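Local coordinates for 3-hydroxy-3-methylglutaryl-CoA lyase (Acinetobacter baumannii, PDB 6NDS), which belongs to the HMGL-like family of TIM-barrel enzymes and holds a zinc ion and coenzyme A, at residues L16-V21 / E261-M266; S22-L27 / T213-N218; D41-L46 / I54-F59; D186-A191 / P252-N257. All coordinates share one frame; numbering follows the deposited sequence. Where two conformers were deposited one is given.

Contact 1 of 4, residues L16-V21 / E261-M266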
# COMPACT_ATOMS: atom_id res chain seq x y z
N LEU A 16 18.76 -4.67 -1.27
CA LEU A 16 17.96 -3.53 -1.71
C LEU A 16 18.51 -2.29 -1.01
O LEU A 16 18.57 -2.22 0.22
CB LEU A 16 16.47 -3.73 -1.42
CG LEU A 16 15.51 -2.67 -2.01
CD1 LEU A 16 14.14 -3.31 -2.30
CD2 LEU A 16 15.36 -1.48 -1.09
N VAL A 17 18.90 -1.30 -1.82
CA VAL A 17 19.61 -0.11 -1.35
C VAL A 17 18.57 0.98 -1.11
O VAL A 17 18.08 1.60 -2.05
CB VAL A 17 20.65 0.34 -2.37
CG1 VAL A 17 21.37 1.58 -1.88
CG2 VAL A 17 21.64 -0.79 -2.67
N VAL A 18 18.26 1.24 0.17
CA VAL A 18 17.24 2.21 0.54
C VAL A 18 17.88 3.60 0.62
O VAL A 18 18.89 3.78 1.31
CB VAL A 18 16.60 1.83 1.88
CG1 VAL A 18 15.55 2.88 2.28
CG2 VAL A 18 15.97 0.44 1.80
N GLN A 19 17.31 4.57 -0.09
CA GLN A 19 17.85 5.93 -0.17
C GLN A 19 16.81 6.90 0.38
O GLN A 19 15.64 6.82 0.01
CB GLN A 19 18.25 6.27 -1.61
CG GLN A 19 19.18 5.18 -2.22
CD GLN A 19 19.53 5.36 -3.68
OE1 GLN A 19 20.61 4.96 -4.10
NE2 GLN A 19 18.61 5.92 -4.47
N GLU A 20 17.23 7.78 1.29
CA GLU A 20 16.29 8.57 2.08
C GLU A 20 16.12 9.95 1.48
O GLU A 20 17.11 10.63 1.18
CB GLU A 20 16.78 8.67 3.53
CG GLU A 20 15.91 9.56 4.44
CD GLU A 20 14.47 9.08 4.58
OE1 GLU A 20 14.23 7.85 4.65
OE2 GLU A 20 13.56 9.94 4.60
N VAL A 21 14.86 10.37 1.27
CA VAL A 21 14.60 11.68 0.66
C VAL A 21 13.66 12.56 1.48
O VAL A 21 13.22 13.61 1.00
CB VAL A 21 14.05 11.53 -0.78
CG1 VAL A 21 15.02 10.71 -1.66
CG2 VAL A 21 12.64 10.91 -0.79
N GLU A 261 10.03 3.30 6.44
CA GLU A 261 9.96 2.18 7.37
C GLU A 261 8.99 1.10 6.88
O GLU A 261 9.20 -0.08 7.17
CB GLU A 261 9.59 2.67 8.78
CG GLU A 261 8.27 3.38 8.90
CD GLU A 261 8.35 4.90 8.74
OE1 GLU A 261 9.32 5.42 8.14
OE2 GLU A 261 7.41 5.57 9.19
N ASP A 262 7.97 1.46 6.09
CA ASP A 262 7.13 0.43 5.49
C ASP A 262 7.91 -0.36 4.43
O ASP A 262 7.76 -1.58 4.33
CB ASP A 262 5.86 1.05 4.88
CG ASP A 262 4.94 1.69 5.93
OD1 ASP A 262 5.25 1.64 7.14
OD2 ASP A 262 3.89 2.27 5.55
N LEU A 263 8.76 0.32 3.64
CA LEU A 263 9.62 -0.38 2.68
C LEU A 263 10.60 -1.31 3.38
O LEU A 263 10.76 -2.48 2.99
CB LEU A 263 10.37 0.65 1.82
CG LEU A 263 11.52 0.10 0.98
CD1 LEU A 263 11.00 -0.90 -0.05
CD2 LEU A 263 12.27 1.26 0.29
N VAL A 264 11.28 -0.81 4.42
CA VAL A 264 12.26 -1.63 5.12
C VAL A 264 11.57 -2.80 5.81
O VAL A 264 12.10 -3.91 5.82
CB VAL A 264 13.08 -0.79 6.10
CG1 VAL A 264 14.07 -1.68 6.92
CG2 VAL A 264 13.87 0.29 5.34
N ASN A 265 10.37 -2.60 6.36
CA ASN A 265 9.65 -3.72 6.96
C ASN A 265 9.31 -4.78 5.92
O ASN A 265 9.44 -5.98 6.17
CB ASN A 265 8.37 -3.24 7.65
CG ASN A 265 7.59 -4.39 8.27
OD1 ASN A 265 7.99 -4.95 9.30
ND2 ASN A 265 6.47 -4.77 7.64
N MET A 266 8.87 -4.35 4.73
CA MET A 266 8.59 -5.31 3.66
C MET A 266 9.82 -6.16 3.35
O MET A 266 9.73 -7.40 3.26
CB MET A 266 8.13 -4.56 2.41
CG MET A 266 7.87 -5.53 1.25
SD MET A 266 7.16 -4.78 -0.23
CE MET A 266 8.60 -3.99 -0.96

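Contact 2 of 4, residues S22-L27 / T213-N218. With ZN (zinc ion), chain H.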
# COMPACT_ATOMS: atom_id res chain seq x y z
N SER A 22 13.35 12.18 2.73
CA SER A 22 12.43 13.03 3.48
C SER A 22 12.92 14.47 3.69
O SER A 22 12.06 15.36 3.73
CB SER A 22 12.06 12.42 4.84
OG SER A 22 13.17 12.31 5.68
N PRO A 23 14.22 14.77 3.84
CA PRO A 23 14.60 16.17 4.06
C PRO A 23 14.35 17.05 2.86
O PRO A 23 14.35 18.27 3.01
CB PRO A 23 16.09 16.10 4.39
CG PRO A 23 16.31 14.67 4.88
CD PRO A 23 15.38 13.87 4.00
N ARG A 24 14.18 16.46 1.67
CA ARG A 24 13.95 17.23 0.45
C ARG A 24 12.51 17.01 -0.03
O ARG A 24 11.68 17.92 0.09
CB ARG A 24 14.97 16.81 -0.61
CG ARG A 24 15.09 17.75 -1.83
CD ARG A 24 13.93 17.59 -2.82
NE ARG A 24 13.89 16.25 -3.43
CZ ARG A 24 12.91 15.84 -4.23
NH1 ARG A 24 11.90 16.65 -4.52
NH2 ARG A 24 12.95 14.62 -4.75
N ASP A 25 12.19 15.82 -0.54
CA ASP A 25 10.84 15.58 -1.04
C ASP A 25 9.82 15.70 0.09
O ASP A 25 8.72 16.23 -0.10
CB ASP A 25 10.77 14.19 -1.68
CG ASP A 25 9.80 14.12 -2.83
OD1 ASP A 25 8.84 14.93 -2.90
OD2 ASP A 25 9.99 13.24 -3.70
N GLY A 26 10.19 15.22 1.28
CA GLY A 26 9.27 15.25 2.39
C GLY A 26 8.92 16.66 2.83
O GLY A 26 7.76 16.99 3.05
N LEU A 27 9.93 17.52 2.96
CA LEU A 27 9.71 18.83 3.54
C LEU A 27 9.28 19.88 2.53
O LEU A 27 8.70 20.90 2.93
CB LEU A 27 10.97 19.30 4.26
CG LEU A 27 11.40 18.41 5.43
CD1 LEU A 27 12.52 19.09 6.17
CD2 LEU A 27 10.23 18.14 6.37
N THR A 213 18.09 4.25 -10.01
CA THR A 213 17.20 4.47 -8.87
C THR A 213 15.75 4.55 -9.35
O THR A 213 15.45 5.18 -10.37
CB THR A 213 17.54 5.77 -8.12
OG1 THR A 213 18.87 5.70 -7.59
CG2 THR A 213 16.56 6.01 -6.95
N LEU A 214 14.84 3.91 -8.60
CA LEU A 214 13.41 4.09 -8.79
C LEU A 214 12.87 4.93 -7.64
O LEU A 214 13.17 4.66 -6.47
CB LEU A 214 12.67 2.74 -8.83
CG LEU A 214 12.61 1.96 -10.14
CD1 LEU A 214 12.05 2.82 -11.26
CD2 LEU A 214 13.95 1.39 -10.50
N HIS A 215 12.04 5.92 -7.98
CA HIS A 215 11.50 6.89 -7.03
C HIS A 215 9.97 6.88 -7.16
O HIS A 215 9.41 7.57 -8.01
CB HIS A 215 12.12 8.24 -7.34
CG HIS A 215 11.62 9.39 -6.51
ND1 HIS A 215 12.43 10.05 -5.61
CD2 HIS A 215 10.44 10.05 -6.52
CE1 HIS A 215 11.76 11.05 -5.07
NE2 HIS A 215 10.54 11.07 -5.60
N PHE A 216 9.29 6.08 -6.34
CA PHE A 216 7.84 5.92 -6.43
C PHE A 216 7.11 6.76 -5.38
O PHE A 216 7.51 6.82 -4.22
CB PHE A 216 7.43 4.45 -6.27
CG PHE A 216 7.89 3.56 -7.39
CD1 PHE A 216 7.36 3.69 -8.67
CD2 PHE A 216 8.79 2.53 -7.15
CE1 PHE A 216 7.77 2.84 -9.70
CE2 PHE A 216 9.19 1.67 -8.17
CZ PHE A 216 8.68 1.83 -9.45
N HIS A 217 6.03 7.40 -5.80
CA HIS A 217 5.08 7.96 -4.84
C HIS A 217 3.89 7.00 -4.72
O HIS A 217 3.64 6.16 -5.59
CB HIS A 217 4.65 9.37 -5.27
CG HIS A 217 5.72 10.42 -5.09
ND1 HIS A 217 5.70 11.32 -4.05
CD2 HIS A 217 6.83 10.70 -5.81
CE1 HIS A 217 6.76 12.12 -4.13
NE2 HIS A 217 7.47 11.76 -5.19
N ASN A 218 3.18 7.10 -3.58
CA ASN A 218 2.16 6.12 -3.22
C ASN A 218 0.73 6.64 -3.44
O ASN A 218 -0.21 6.18 -2.79
CB ASN A 218 2.34 5.68 -1.77
CG ASN A 218 1.54 4.43 -1.43
OD1 ASN A 218 1.49 3.48 -2.22
ND2 ASN A 218 0.90 4.42 -0.27
ZN ZN H . 9.31 12.87 -5.62
O HOH W 1 8.16 14.76 -5.50

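Contact 3 of 4, residues D41-L46 / I54-F59. With COA (coenzyme A), chain B.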
# COMPACT_ATOMS: atom_id res chain seq x y z
N ASP A 41 19.02 18.51 12.60
CA ASP A 41 18.86 17.42 13.56
C ASP A 41 18.26 16.19 12.91
O ASP A 41 18.66 15.05 13.20
CB ASP A 41 17.96 17.87 14.72
CG ASP A 41 18.69 18.73 15.74
OD1 ASP A 41 19.93 18.87 15.64
OD2 ASP A 41 18.01 19.26 16.64
N LEU A 42 17.24 16.39 12.06
CA LEU A 42 16.59 15.27 11.38
C LEU A 42 17.57 14.52 10.50
O LEU A 42 17.65 13.28 10.54
CB LEU A 42 15.41 15.78 10.55
CG LEU A 42 14.75 14.73 9.65
CD1 LEU A 42 14.08 13.64 10.47
CD2 LEU A 42 13.76 15.41 8.69
N ILE A 43 18.36 15.25 9.72
CA ILE A 43 19.36 14.61 8.86
C ILE A 43 20.41 13.90 9.71
O ILE A 43 20.82 12.78 9.39
CB ILE A 43 19.97 15.64 7.90
CG1 ILE A 43 18.88 16.15 6.94
CG2 ILE A 43 21.16 15.03 7.13
CD1 ILE A 43 19.22 17.48 6.29
N ASN A 44 20.86 14.54 10.81
CA ASN A 44 21.83 13.88 11.68
C ASN A 44 21.27 12.56 12.22
O ASN A 44 22.01 11.58 12.34
CB ASN A 44 22.23 14.79 12.84
CG ASN A 44 23.15 15.91 12.42
OD1 ASN A 44 23.69 15.91 11.31
ND2 ASN A 44 23.35 16.88 13.30
N GLN A 45 19.97 12.52 12.54
CA GLN A 45 19.39 11.26 13.01
C GLN A 45 19.28 10.25 11.88
O GLN A 45 19.59 9.07 12.06
CB GLN A 45 18.00 11.52 13.62
CG GLN A 45 18.05 12.21 14.97
CD GLN A 45 18.71 11.34 16.01
OE1 GLN A 45 19.70 11.73 16.61
NE2 GLN A 45 18.18 10.14 16.20
N LEU A 46 18.85 10.70 10.70
CA LEU A 46 18.77 9.80 9.56
C LEU A 46 20.14 9.22 9.22
O LEU A 46 20.24 8.06 8.80
CB LEU A 46 18.19 10.53 8.35
CG LEU A 46 16.72 10.89 8.51
CD1 LEU A 46 16.35 11.94 7.46
CD2 LEU A 46 15.82 9.66 8.38
N ILE A 54 21.45 10.18 1.31
CA ILE A 54 20.39 11.00 1.89
C ILE A 54 20.30 12.26 1.04
O ILE A 54 21.32 12.93 0.83
CB ILE A 54 20.68 11.37 3.36
CG1 ILE A 54 20.73 10.11 4.25
CG2 ILE A 54 19.60 12.35 3.90
CD1 ILE A 54 21.21 10.35 5.69
N GLU A 55 19.11 12.56 0.54
CA GLU A 55 18.91 13.81 -0.20
C GLU A 55 18.59 14.87 0.85
O GLU A 55 17.47 14.93 1.37
CB GLU A 55 17.82 13.65 -1.26
CG GLU A 55 17.88 14.74 -2.32
CD GLU A 55 17.08 14.38 -3.57
OE1 GLU A 55 15.83 14.35 -3.49
OE2 GLU A 55 17.70 14.11 -4.63
N ALA A 56 19.58 15.70 1.16
CA ALA A 56 19.52 16.62 2.30
C ALA A 56 18.82 17.94 1.98
O ALA A 56 18.50 18.68 2.91
CB ALA A 56 20.93 16.92 2.82
N GLY A 57 18.59 18.25 0.71
CA GLY A 57 17.90 19.48 0.38
C GLY A 57 17.96 19.76 -1.11
O GLY A 57 18.37 18.92 -1.91
N SER A 58 17.53 20.98 -1.45
CA SER A 58 17.47 21.44 -2.83
C SER A 58 18.13 22.79 -2.94
O SER A 58 18.18 23.56 -1.98
CB SER A 58 16.02 21.59 -3.33
OG SER A 58 15.36 20.36 -3.35
N PHE A 59 18.60 23.11 -4.15
CA PHE A 59 19.14 24.43 -4.45
C PHE A 59 18.30 25.03 -5.57
O PHE A 59 18.72 25.10 -6.72
CB PHE A 59 20.63 24.33 -4.78
CG PHE A 59 21.44 23.85 -3.60
CD1 PHE A 59 21.92 24.75 -2.67
CD2 PHE A 59 21.63 22.49 -3.38
CE1 PHE A 59 22.62 24.32 -1.56
CE2 PHE A 59 22.32 22.05 -2.26
CZ PHE A 59 22.82 22.98 -1.35
N1A COA B . 18.38 28.79 -6.80
C2A COA B . 18.11 30.02 -6.34
N3A COA B . 17.80 31.12 -7.01
C4A COA B . 17.77 30.88 -8.33
C5A COA B . 18.02 29.68 -8.96
C6A COA B . 18.34 28.58 -8.15
N6A COA B . 18.61 27.37 -8.62
N7A COA B . 17.90 29.83 -10.34
C8A COA B . 17.59 31.09 -10.51
N9A COA B . 17.50 31.78 -9.33
C1B COA B . 17.20 33.20 -9.14
C2B COA B . 18.14 34.15 -9.88
O2B COA B . 19.38 34.36 -9.25
C3B COA B . 17.26 35.39 -9.97
O3B COA B . 17.12 35.99 -8.68
P3B COA B . 16.62 37.53 -8.83
O7A COA B . 15.11 37.52 -8.97
O8A COA B . 17.30 38.06 -10.08
O9A COA B . 17.08 38.24 -7.58
C4B COA B . 15.97 34.72 -10.43
O4B COA B . 15.91 33.50 -9.64
C5B COA B . 16.04 34.34 -11.88
O5B COA B . 14.79 33.75 -12.28
P1A COA B . 14.81 32.86 -13.60
O1A COA B . 16.20 32.43 -13.92
O2A COA B . 13.97 33.50 -14.66
O3A COA B . 14.04 31.58 -13.02
P2A COA B . 12.51 31.34 -12.62
O4A COA B . 11.71 31.21 -13.88
O5A COA B . 12.08 32.34 -11.60
O6A COA B . 12.65 29.93 -11.89
CBP COA B . 13.68 27.80 -11.53
CCP COA B . 13.25 28.81 -12.59
CDP COA B . 14.16 26.51 -12.20
CEP COA B . 14.83 28.40 -10.71
CAP COA B . 12.47 27.53 -10.64
OAP COA B . 11.36 27.19 -11.45
C9P COA B . 12.70 26.41 -9.63
O9P COA B . 13.44 26.58 -8.67
N8P COA B . 12.04 25.28 -9.85
C7P COA B . 12.25 24.08 -9.06
C6P COA B . 11.04 23.76 -8.22
C5P COA B . 11.17 22.43 -7.51
O5P COA B . 12.18 22.16 -6.86
N4P COA B . 10.14 21.58 -7.62
C3P COA B . 10.02 20.34 -6.88
C2P COA B . 11.17 19.39 -7.14
S1P COA B . 11.41 19.09 -8.91

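Contact 4 of 4, residues D186-A191 / P252-N257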
# COMPACT_ATOMS: atom_id res chain seq x y z
N ASP A 186 8.17 8.36 -10.40
CA ASP A 186 6.71 8.35 -10.56
C ASP A 186 6.12 9.46 -9.70
O ASP A 186 5.62 9.25 -8.59
CB ASP A 186 6.15 6.99 -10.16
CG ASP A 186 4.67 6.88 -10.38
OD1 ASP A 186 4.13 7.73 -11.11
OD2 ASP A 186 4.05 5.95 -9.82
N THR A 187 6.15 10.67 -10.26
CA THR A 187 5.92 11.90 -9.51
C THR A 187 4.54 11.96 -8.85
O THR A 187 4.42 12.44 -7.71
CB THR A 187 6.11 13.09 -10.44
OG1 THR A 187 7.38 12.95 -11.09
CG2 THR A 187 6.06 14.41 -9.67
N THR A 188 3.49 11.52 -9.54
CA THR A 188 2.17 11.54 -8.93
C THR A 188 1.56 10.15 -8.81
O THR A 188 0.34 9.99 -8.83
CB THR A 188 1.20 12.46 -9.68
OG1 THR A 188 1.04 12.00 -11.02
CG2 THR A 188 1.72 13.89 -9.67
N GLY A 189 2.40 9.13 -8.66
CA GLY A 189 1.91 7.81 -8.31
C GLY A 189 0.98 7.22 -9.34
O GLY A 189 -0.10 6.72 -9.01
N MET A 190 1.38 7.29 -10.61
CA MET A 190 0.59 6.77 -11.71
C MET A 190 1.04 5.40 -12.20
O MET A 190 0.35 4.81 -13.05
CB MET A 190 0.60 7.78 -12.87
CG MET A 190 -0.09 9.11 -12.47
SD MET A 190 0.03 10.37 -13.74
CE MET A 190 -1.14 9.78 -14.96
N ALA A 191 2.16 4.88 -11.69
CA ALA A 191 2.73 3.64 -12.22
C ALA A 191 1.97 2.40 -11.74
O ALA A 191 1.35 2.39 -10.67
CB ALA A 191 4.20 3.50 -11.81
N PRO A 252 -0.12 18.70 -9.43
CA PRO A 252 -1.37 18.79 -8.67
C PRO A 252 -1.79 17.45 -8.09
O PRO A 252 -1.72 16.41 -8.76
CB PRO A 252 -2.38 19.29 -9.71
CG PRO A 252 -1.56 19.83 -10.84
CD PRO A 252 -0.31 19.01 -10.85
N GLY A 253 -2.23 17.48 -6.84
CA GLY A 253 -2.62 16.26 -6.15
C GLY A 253 -1.48 15.32 -5.80
O GLY A 253 -1.74 14.17 -5.44
N ALA A 254 -0.24 15.77 -5.90
CA ALA A 254 0.88 14.93 -5.50
C ALA A 254 0.77 14.62 -4.01
O ALA A 254 0.20 15.38 -3.23
CB ALA A 254 2.21 15.61 -5.80
N SER A 255 1.33 13.47 -3.63
CA SER A 255 1.22 12.99 -2.26
C SER A 255 2.52 12.27 -1.91
O SER A 255 3.52 12.36 -2.63
CB SER A 255 -0.02 12.11 -2.09
OG SER A 255 0.16 10.86 -2.72
N GLY A 256 2.50 11.52 -0.81
CA GLY A 256 3.73 11.10 -0.18
C GLY A 256 4.55 10.13 -1.01
O GLY A 256 4.03 9.34 -1.81
N ASN A 257 5.85 10.20 -0.81
CA ASN A 257 6.74 9.14 -1.23
C ASN A 257 6.34 7.84 -0.56
O ASN A 257 5.63 7.82 0.46
CB ASN A 257 8.18 9.45 -0.84
CG ASN A 257 8.71 10.68 -1.51
OD1 ASN A 257 8.43 11.81 -1.10
ND2 ASN A 257 9.49 10.47 -2.57
O HOH W 2 2.44 12.21 -5.38

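Contact 1 of 4, residues L16-V21 / E261-M266
Leu-16 makes the first touch, its CD2 methyl standing 4.4 Å from CD2 of Leu-263. The contact is loose, made by branched hydrocarbon side chains that fill space without needing a particular direction of approach. Two residues on, Val-18 carries most of the strand's share. Its CG1 lies anti to the backbone N (chi1 179°) and CG2 anti to the carbonyl carbon, a setting that spreads both methyls before the helix. Val-18 and Leu-263 reach for each other tip to tip, with CG2 of the valine 4.1 Å from the leucine CD2 and CG1 hardly farther. The same Val-18 CG2 also comes within 4.1 Å of CG2 of Val-264, whose side chain crosses that of Val-18 at about a right angle. Valine suits this spot, being at ease in a strand and bringing two short methyls to the helix. Gln-19 points the other way, and its amide hydrogen-bonds to Arg-237, Asp-239 and Thr-213. The buried Glu-20 carboxylate is satisfied by hydrogen bonds from Ser-22, Leu-242 N and Thr-260. In this barrel, strand 17-20 lies beside strand 237-240 through backbone bonds such as those of Gln-19 with Phe-238 and Ala-240; helix 260-270 covers its outer face, with helices 223-232 and 278-285 against Leu-263 and Val-264 respectively.

Contact 2 of 4, residues S22-L27 / T213-N218
Asp-25 OD2 lies only 2.9 Å from His-215 NE2 and 3.3 Å from His-217 NE2, yet no hydrogen bond joins them: all three atoms bind one zinc ion. The metal is 2.1 Å from Asp-25 OD2 and 2.2 Å from NE2 of both His-215 and His-217. Water 1 is a further ligand and also donates to Asp-25 OD1, at 2.7 Å; two further ligand atoms, outside these segments, bring the coordination to six. OD2 meets both imidazoles at their edges, but the carboxylate is nearly coplanar with the His-215 ring (18°) and turned 66° from that of His-217. In this TIM barrel the His-Phe-His sequence places the two histidines about the C-terminal mouth of the barrel, where strand 212-216 runs into its loop, a usual place for a barrel's metal site, facing helix 22-28. Second-shell partners fix the ligands' rotation: Asp-239 takes His-215 ND1, Ser-255 O takes His-217 ND1, and Asn-257 ND2 binds Asp-25 OD2. Arg-24, in salt bridge with Glu-55, bends at its second and third torsions to lay a guanidinium face over Asp-25 CB. Its NH2 is 3.4 Å from Asp-25 OD2, but the oxygen lies well out of the guanidinium plane, so the attraction is one of charge alone.

Contact 3 of 4, residues D41-L46 / I54-F59
Helix 41-46 runs almost antiparallel to strand 54-58, with axes 165° apart in direction and 10.1 Å apart at closest approach, and the two backbones come nearest, by CA atoms, at Ile-43 and Ala-56. Ile-43 reaches across this gap. Its CG1 is anti to the carbonyl carbon (chi1 -65°) and the next bond is extended, which carries CD1 to 3.9 Å from Ala-56 CB and 3.7 Å from Ala-56 O. A small alanine suits the place, since a single methyl lets the arm of Ile-43 reach the strand's backbone. The branch methyl CG2 of Ile-43 lies 4.5 Å from CG2 of Ile-54, a looser touch. Ile-54 answers in the opposite direction: its CD1 ends against the last turn of the helix, 4.0 Å from Leu-46 CB and 3.9 Å from Leu-46 C. Beta-branched isoleucine is at home in a strand, and its long branch spans to the helix. Glu-55, between the two strand residues that meet the helix, points away from it, where its carboxylate is held by Arg-24 and Asn-108. At the end of the strand, Phe-59 O accepts a hydrogen bond of 3.0 Å from N6A of coenzyme A, nearly straight at 164°, while the Phe-59 ring meets that of Phe-75. Because strands 17-20 and 53-58 are parallel neighbours, joined by a backbone bond between Glu-20 and Glu-55, they and helix 36-46 form a beta-alpha-beta unit of the TIM barrel, helix packed outside and ligand met where the strand's C-terminal end opens into its loop.

Contact 4 of 4, residues D186-A191 / P252-N257
Two beta-alpha loops of the TIM barrel, following strands 182-186 and 237-240, meet beside the zinc site, and the touch is made by Thr-187 and Thr-188 against Pro-252 and Ala-254. The methyl CG2 of Thr-188 comes within 4.3 Å of Ala-254 CB and 4.4 Å of Pro-252 O. Ala-254 CB stands equally far, 4.3 Å, from Thr-187 O. A small alanine fits here, since the two loops pass close and its one methyl meets both threonines. Water 2 sits between the loops. It donates to Thr-187 O over 3.1 Å, but its approach to Ser-255 N, 2.4 Å in the model, is too short for an ordinary hydrogen bond, so the bridge is doubtful. Thr-187 turns its own side chain away from the other loop, and its OG1 is hydrogen-bonded to Thr-152 N and to a citric acid molecule probably taken from the crystallisation liquor. The second loop runs on toward the zinc site. The second subunit is near as well, with Asn-306 of that chain hydrogen-bonded to Met-190 O.

The first loop is shaped by a type I turn, closed by Gly-189 N to Asp-186 O at 3.2 Å; Gly-189 has positive phi, which favours glycine. Asp-186 then acts on the chain beyond, its CG placed opposite the backbone N (chi1 -177°). OD1 takes Met-190 N at 2.8 Å by its syn lone pair, whereas OD2 receives Ala-191 N at 2.9 Å from above the carboxylate plane, 39° out of it.

Overall arrangement
From the N terminus, strand 17-20 opens contact 1, which closes only at helix 260-270, so the other three contacts all fall within its span and the barrel's first strand is joined to a late helix. Helix 22-28 follows at once and opens contact 2, which closes at 213-218. Contact 3, between 41-46 and 54-59, is a short local loop inside that span. Contact 4 opens at 186-191, before contact 2 closes, and ends at 252-257, so the two cross; they meet around the zinc. Contacts 3 and 4 do not touch. A backbone hydrogen bond from Glu-55 N to Glu-20 O ties contact 3 to contact 1, joining strands 53-58 and 17-20, the two ends of the strand order, and so closes the barrel.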